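PDB 1Z6O: ferritin heavy chain from Trichoplusia ni, which oxidises ferrous iron to the ferric form and, together with light chains in a 24-subunit secreted shell, stores it as a soluble, non-toxic ferric hydroxide core. Local coordinates for residues R26-Q38 against S89-S101. Sequence-based numbering, arbitrary orientation.
With FE (Fe (III) ion), chain B.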
loop_
_atom_site.group_PDB
_atom_site.type_symbol
_atom_site.label_atom_id
_atom_site.label_comp_id
_atom_site.label_asym_id
_atom_site.label_seq_id
_atom_site.Cartn_x
_atom_site.Cartn_y
_atom_site.Cartn_z
ATOM N N ARG M 26 20.830 -35.592 40.694
ATOM C CA ARG M 26 20.443 -36.815 39.984
ATOM C C ARG M 26 19.120 -37.352 40.535
ATOM O O ARG M 26 18.258 -37.829 39.785
ATOM C CB ARG M 26 21.544 -37.890 40.112
ATOM C CG ARG M 26 22.862 -37.531 39.379
ATOM C CD ARG M 26 23.948 -38.606 39.632
ATOM N NE ARG M 26 23.490 -39.899 39.128
ATOM C CZ ARG M 26 23.738 -40.358 37.906
ATOM N NH1 ARG M 26 24.463 -39.645 37.055
ATOM N NH2 ARG M 26 23.219 -41.512 37.518
ATOM N N GLN M 27 18.959 -37.279 41.851
ATOM C CA GLN M 27 17.726 -37.744 42.470
ATOM C C GLN M 27 16.563 -36.827 42.060
ATOM O O GLN M 27 15.443 -37.288 41.838
ATOM C CB GLN M 27 17.876 -37.754 43.995
ATOM C CG GLN M 27 16.659 -38.273 44.730
ATOM C CD GLN M 27 16.950 -38.563 46.197
ATOM O OE1 GLN M 27 17.886 -39.302 46.522
ATOM N NE2 GLN M 27 16.150 -37.983 47.090
ATOM N N GLN M 28 16.823 -35.527 41.958
ATOM C CA GLN M 28 15.766 -34.589 41.562
ATOM C C GLN M 28 15.312 -34.872 40.123
ATOM O O GLN M 28 14.128 -34.762 39.802
ATOM C CB GLN M 28 16.264 -33.139 41.664
ATOM C CG GLN M 28 15.149 -32.094 41.484
ATOM C CD GLN M 28 14.086 -32.228 42.563
ATOM O OE1 GLN M 28 14.408 -32.451 43.722
ATOM N NE2 GLN M 28 12.814 -32.090 42.186
ATOM N N ILE M 29 16.256 -35.226 39.255
ATOM C CA ILE M 29 15.916 -35.535 37.866
ATOM C C ILE M 29 14.929 -36.704 37.821
ATOM O O ILE M 29 13.926 -36.656 37.097
ATOM C CB ILE M 29 17.206 -35.837 37.055
ATOM C CG1 ILE M 29 17.953 -34.515 36.810
ATOM C CG2 ILE M 29 16.871 -36.530 35.717
ATOM C CD1 ILE M 29 19.435 -34.683 36.388
ATOM N N GLN M 30 15.183 -37.746 38.611
ATOM C CA GLN M 30 14.268 -38.889 38.639
ATOM C C GLN M 30 12.913 -38.453 39.204
ATOM O O GLN M 30 11.862 -38.909 38.749
ATOM C CB GLN M 30 14.839 -40.041 39.493
ATOM C CG GLN M 30 13.847 -41.213 39.705
ATOM C CD GLN M 30 13.422 -41.873 38.392
ATOM O OE1 GLN M 30 14.261 -42.251 37.586
ATOM N NE2 GLN M 30 12.116 -42.019 38.182
ATOM N N MET M 31 12.929 -37.571 40.196
ATOM C CA MET M 31 11.674 -37.101 40.772
ATOM C C MET M 31 10.823 -36.334 39.744
ATOM O O MET M 31 9.603 -36.494 39.706
ATOM C CB MET M 31 11.939 -36.201 41.981
ATOM C CG MET M 31 10.653 -35.768 42.684
ATOM S SD MET M 31 10.992 -34.766 44.144
ATOM C CE MET M 31 9.463 -35.108 45.142
ATOM N N GLU M 32 11.456 -35.501 38.920
ATOM C CA GLU M 32 10.717 -34.745 37.896
ATOM C C GLU M 32 10.104 -35.726 36.893
ATOM O O GLU M 32 8.960 -35.559 36.472
ATOM C CB GLU M 32 11.642 -33.778 37.139
ATOM C CG GLU M 32 12.355 -32.746 38.022
ATOM C CD GLU M 32 11.435 -31.677 38.613
ATOM O OE1 GLU M 32 11.861 -31.018 39.594
ATOM O OE2 GLU M 32 10.308 -31.471 38.104
ATOM N N VAL M 33 10.870 -36.740 36.499
ATOM C CA VAL M 33 10.355 -37.734 35.555
ATOM C C VAL M 33 9.173 -38.474 36.183
ATOM O O VAL M 33 8.152 -38.697 35.525
ATOM C CB VAL M 33 11.476 -38.725 35.122
ATOM C CG1 VAL M 33 10.879 -39.923 34.357
ATOM C CG2 VAL M 33 12.473 -37.987 34.218
ATOM N N GLY M 34 9.302 -38.843 37.457
ATOM C CA GLY M 34 8.206 -39.518 38.142
ATOM C C GLY M 34 6.957 -38.639 38.147
ATOM O O GLY M 34 5.839 -39.127 37.971
ATOM N N ALA M 35 7.133 -37.339 38.360
ATOM C CA ALA M 35 5.994 -36.430 38.351
ATOM C C ALA M 35 5.383 -36.383 36.944
ATOM O O ALA M 35 4.157 -36.368 36.818
ATOM C CB ALA M 35 6.419 -35.019 38.798
ATOM N N SER M 36 6.209 -36.379 35.889
ATOM C CA SER M 36 5.647 -36.340 34.536
ATOM C C SER M 36 4.778 -37.567 34.290
ATOM O O SER M 36 3.719 -37.455 33.680
ATOM C CB SER M 36 6.729 -36.246 33.425
ATOM O OG SER M 36 7.396 -37.487 33.180
ATOM N N LEU M 37 5.210 -38.727 34.779
ATOM C CA LEU M 37 4.437 -39.958 34.582
ATOM C C LEU M 37 3.131 -39.941 35.370
ATOM O O LEU M 37 2.110 -40.443 34.897
ATOM C CB LEU M 37 5.263 -41.185 34.991
ATOM C CG LEU M 37 6.638 -41.283 34.309
ATOM C CD1 LEU M 37 7.375 -42.528 34.780
ATOM C CD2 LEU M 37 6.457 -41.324 32.815
ATOM N N GLN M 38 3.155 -39.372 36.570
ATOM C CA GLN M 38 1.933 -39.322 37.370
ATOM C C GLN M 38 0.922 -38.364 36.712
ATOM O O GLN M 38 -0.282 -38.620 36.734
ATOM C CB GLN M 38 2.243 -38.893 38.816
ATOM C CG GLN M 38 1.001 -38.848 39.715
ATOM C CD GLN M 38 0.328 -40.210 39.844
ATOM O OE1 GLN M 38 0.699 -41.018 40.688
ATOM N NE2 GLN M 38 -0.654 -40.476 38.984
ATOM N N SER M 89 22.995 -43.712 31.753
ATOM C CA SER M 89 21.944 -44.732 31.667
ATOM C C SER M 89 21.180 -44.918 32.974
ATOM O O SER M 89 19.978 -45.143 32.967
ATOM C CB SER M 89 22.542 -46.079 31.245
ATOM O OG SER M 89 23.113 -46.002 29.950
ATOM N N SER M 90 21.882 -44.800 34.094
ATOM C CA SER M 90 21.270 -44.979 35.408
ATOM C C SER M 90 20.540 -43.745 35.935
ATOM O O SER M 90 19.984 -43.779 37.026
ATOM C CB SER M 90 22.353 -45.366 36.416
ATOM O OG SER M 90 23.345 -44.350 36.442
ATOM N N LEU M 91 20.537 -42.652 35.178
ATOM C CA LEU M 91 19.877 -41.431 35.650
ATOM C C LEU M 91 18.378 -41.553 35.845
ATOM O O LEU M 91 17.816 -40.954 36.757
ATOM C CB LEU M 91 20.084 -40.283 34.661
ATOM C CG LEU M 91 21.059 -39.151 34.888
ATOM C CD1 LEU M 91 20.813 -38.123 33.765
ATOM C CD2 LEU M 91 20.866 -38.528 36.282
ATOM N N LEU M 92 17.735 -42.325 34.976
ATOM C CA LEU M 92 16.281 -42.451 34.990
ATOM C C LEU M 92 15.753 -43.844 34.854
ATOM O O LEU M 92 16.384 -44.707 34.260
ATOM C CB LEU M 92 15.679 -41.677 33.820
ATOM C CG LEU M 92 15.964 -40.203 33.745
ATOM C CD1 LEU M 92 15.489 -39.659 32.410
ATOM C CD2 LEU M 92 15.263 -39.541 34.916
ATOM N N GLN M 93 14.549 -44.028 35.375
ATOM C CA GLN M 93 13.857 -45.299 35.284
ATOM C C GLN M 93 12.375 -44.952 35.107
ATOM O O GLN M 93 11.815 -44.181 35.882
ATOM C CB GLN M 93 14.075 -46.114 36.560
ATOM C CG GLN M 93 13.471 -47.513 36.521
ATOM C CD GLN M 93 13.961 -48.346 35.341
ATOM O OE1 GLN M 93 15.162 -48.586 35.187
ATOM N NE2 GLN M 93 13.026 -48.795 34.502
ATOM N N VAL M 94 11.757 -45.475 34.056
ATOM C CA VAL M 94 10.342 -45.237 33.819
ATOM C C VAL M 94 9.586 -46.396 34.473
ATOM O O VAL M 94 9.871 -47.555 34.192
ATOM C CB VAL M 94 10.026 -45.215 32.304
ATOM C CG1 VAL M 94 8.519 -45.249 32.074
ATOM C CG2 VAL M 94 10.626 -43.974 31.671
ATOM N N ARG M 95 8.642 -46.080 35.350
ATOM C CA ARG M 95 7.838 -47.102 36.023
ATOM C C ARG M 95 6.394 -46.630 36.069
ATOM O O ARG M 95 6.129 -45.431 36.038
ATOM C CB ARG M 95 8.326 -47.308 37.458
ATOM C CG ARG M 95 9.752 -47.796 37.550
ATOM C CD ARG M 95 10.327 -47.528 38.928
ATOM N NE ARG M 95 11.784 -47.624 38.920
ATOM C CZ ARG M 95 12.570 -47.208 39.906
ATOM N NH1 ARG M 95 12.039 -46.664 40.994
ATOM N NH2 ARG M 95 13.889 -47.326 39.800
ATOM N N PRO M 96 5.441 -47.564 36.160
ATOM C CA PRO M 96 4.032 -47.167 36.213
ATOM C C PRO M 96 3.801 -46.276 37.429
ATOM O O PRO M 96 4.372 -46.503 38.485
ATOM C CB PRO M 96 3.293 -48.503 36.350
ATOM C CG PRO M 96 4.233 -49.493 35.687
ATOM C CD PRO M 96 5.585 -49.033 36.189
ATOM N N PRO M 97 2.968 -45.237 37.289
ATOM C CA PRO M 97 2.725 -44.372 38.444
ATOM C C PRO M 97 1.892 -45.096 39.498
ATOM O O PRO M 97 1.174 -46.048 39.195
ATOM C CB PRO M 97 1.991 -43.170 37.838
ATOM C CG PRO M 97 1.283 -43.765 36.675
ATOM C CD PRO M 97 2.301 -44.718 36.083
ATOM N N THR M 98 1.994 -44.609 40.724
ATOM C CA THR M 98 1.311 -45.162 41.887
ATOM C C THR M 98 -0.204 -45.050 41.851
ATOM O O THR M 98 -0.905 -45.952 42.290
ATOM C CB THR M 98 1.807 -44.450 43.166
ATOM O OG1 THR M 98 3.212 -44.676 43.313
ATOM C CG2 THR M 98 1.079 -44.971 44.392
ATOM N N ARG M 99 -0.714 -43.938 41.337
ATOM C CA ARG M 99 -2.154 -43.739 41.299
ATOM C C ARG M 99 -2.654 -43.612 39.869
ATOM O O ARG M 99 -1.978 -43.031 39.019
ATOM C CB ARG M 99 -2.506 -42.494 42.118
ATOM C CG ARG M 99 -3.992 -42.367 42.421
ATOM C CD ARG M 99 -4.252 -41.456 43.615
ATOM N NE ARG M 99 -5.680 -41.198 43.778
ATOM C CZ ARG M 99 -6.175 -40.234 44.542
ATOM N NH1 ARG M 99 -5.352 -39.433 45.221
ATOM N NH2 ARG M 99 -7.488 -40.055 44.616
ATOM N N SER M 100 -3.835 -44.155 39.594
ATOM C CA SER M 100 -4.368 -44.093 38.235
ATOM C C SER M 100 -5.816 -43.636 38.160
ATOM O O SER M 100 -6.371 -43.495 37.069
ATOM C CB SER M 100 -4.227 -45.461 37.557
ATOM O OG SER M 100 -5.016 -46.425 38.230
ATOM N N SER M 101 -6.428 -43.383 39.311
ATOM C CA SER M 101 -7.819 -42.939 39.325
ATOM C C SER M 101 -8.050 -41.909 40.429
ATOM O O SER M 101 -7.385 -41.953 41.460
ATOM C CB SER M 101 -8.741 -44.148 39.546
ATOM O OG SER M 101 -10.095 -43.745 39.508
HETATM FE FE FE B . 9.030 -29.980 38.128
HETATM O O HOH W 1 18.645 -40.447 39.214
HETATM O O HOH W 2 21.094 -41.972 39.594
HETATM O O HOH W 3 3.568 -42.233 41.068
HETATM O O HOH W 4 7.500 -29.344 39.336
HETATM O O HOH W 5 10.393 -28.969 39.278
#
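The amide of Q30 bonds to both the N-H and the C=O of Q93: OE1 accepts from Q93 N at 2.9 Å, on a lone pair in its carbonyl plane, while NE2 donates to Q93 O at 3.2 Å. CG lies anti to the backbone N (chi1 173°) and the chain then bends at chi2 (61°), which lays the amide alongside the loop. Replaced by an alanine, Q30 would probably leave the N-H and C=O of Q93 without these partners and the loop less firmly held at this point. Two turns on, Q38 repeats the arrangement at R99: NE2 gives R99 O a practically straight bond of 2.9 Å, and OE1 takes a weak one from R99 N. L92 CD2, next to the Q30–Q93 pair, presses tightly on V33 CG2 (3.3 Å) and also meets I29 CG2; farther along the helix, before Q38, L37 CD1 rests against R95 O (3.4 Å). At the other end L91 CD2 sits over the centre of one face of the R26 guanidinium, whose NH1 is hydrogen-bonded to D87 O. Segment 89-101 belongs to the long crossover connection of the ferritin four-helix bundle, which joins helix 54-80 to helix 105-132 by running along the outside of helix 19-47. A water bridges R26 O and L91 O, and another links Q38 OE1 to T98 N. Y53 of a neighbouring light chain packs on V33 and V94. On the bundle side of helix 19-47, E32 OE2 binds the iron at 2.0 Å together with E67, H70 and two waters; Q28 NE2 steadies its other oxygen, OE1, from above the carboxylate plane.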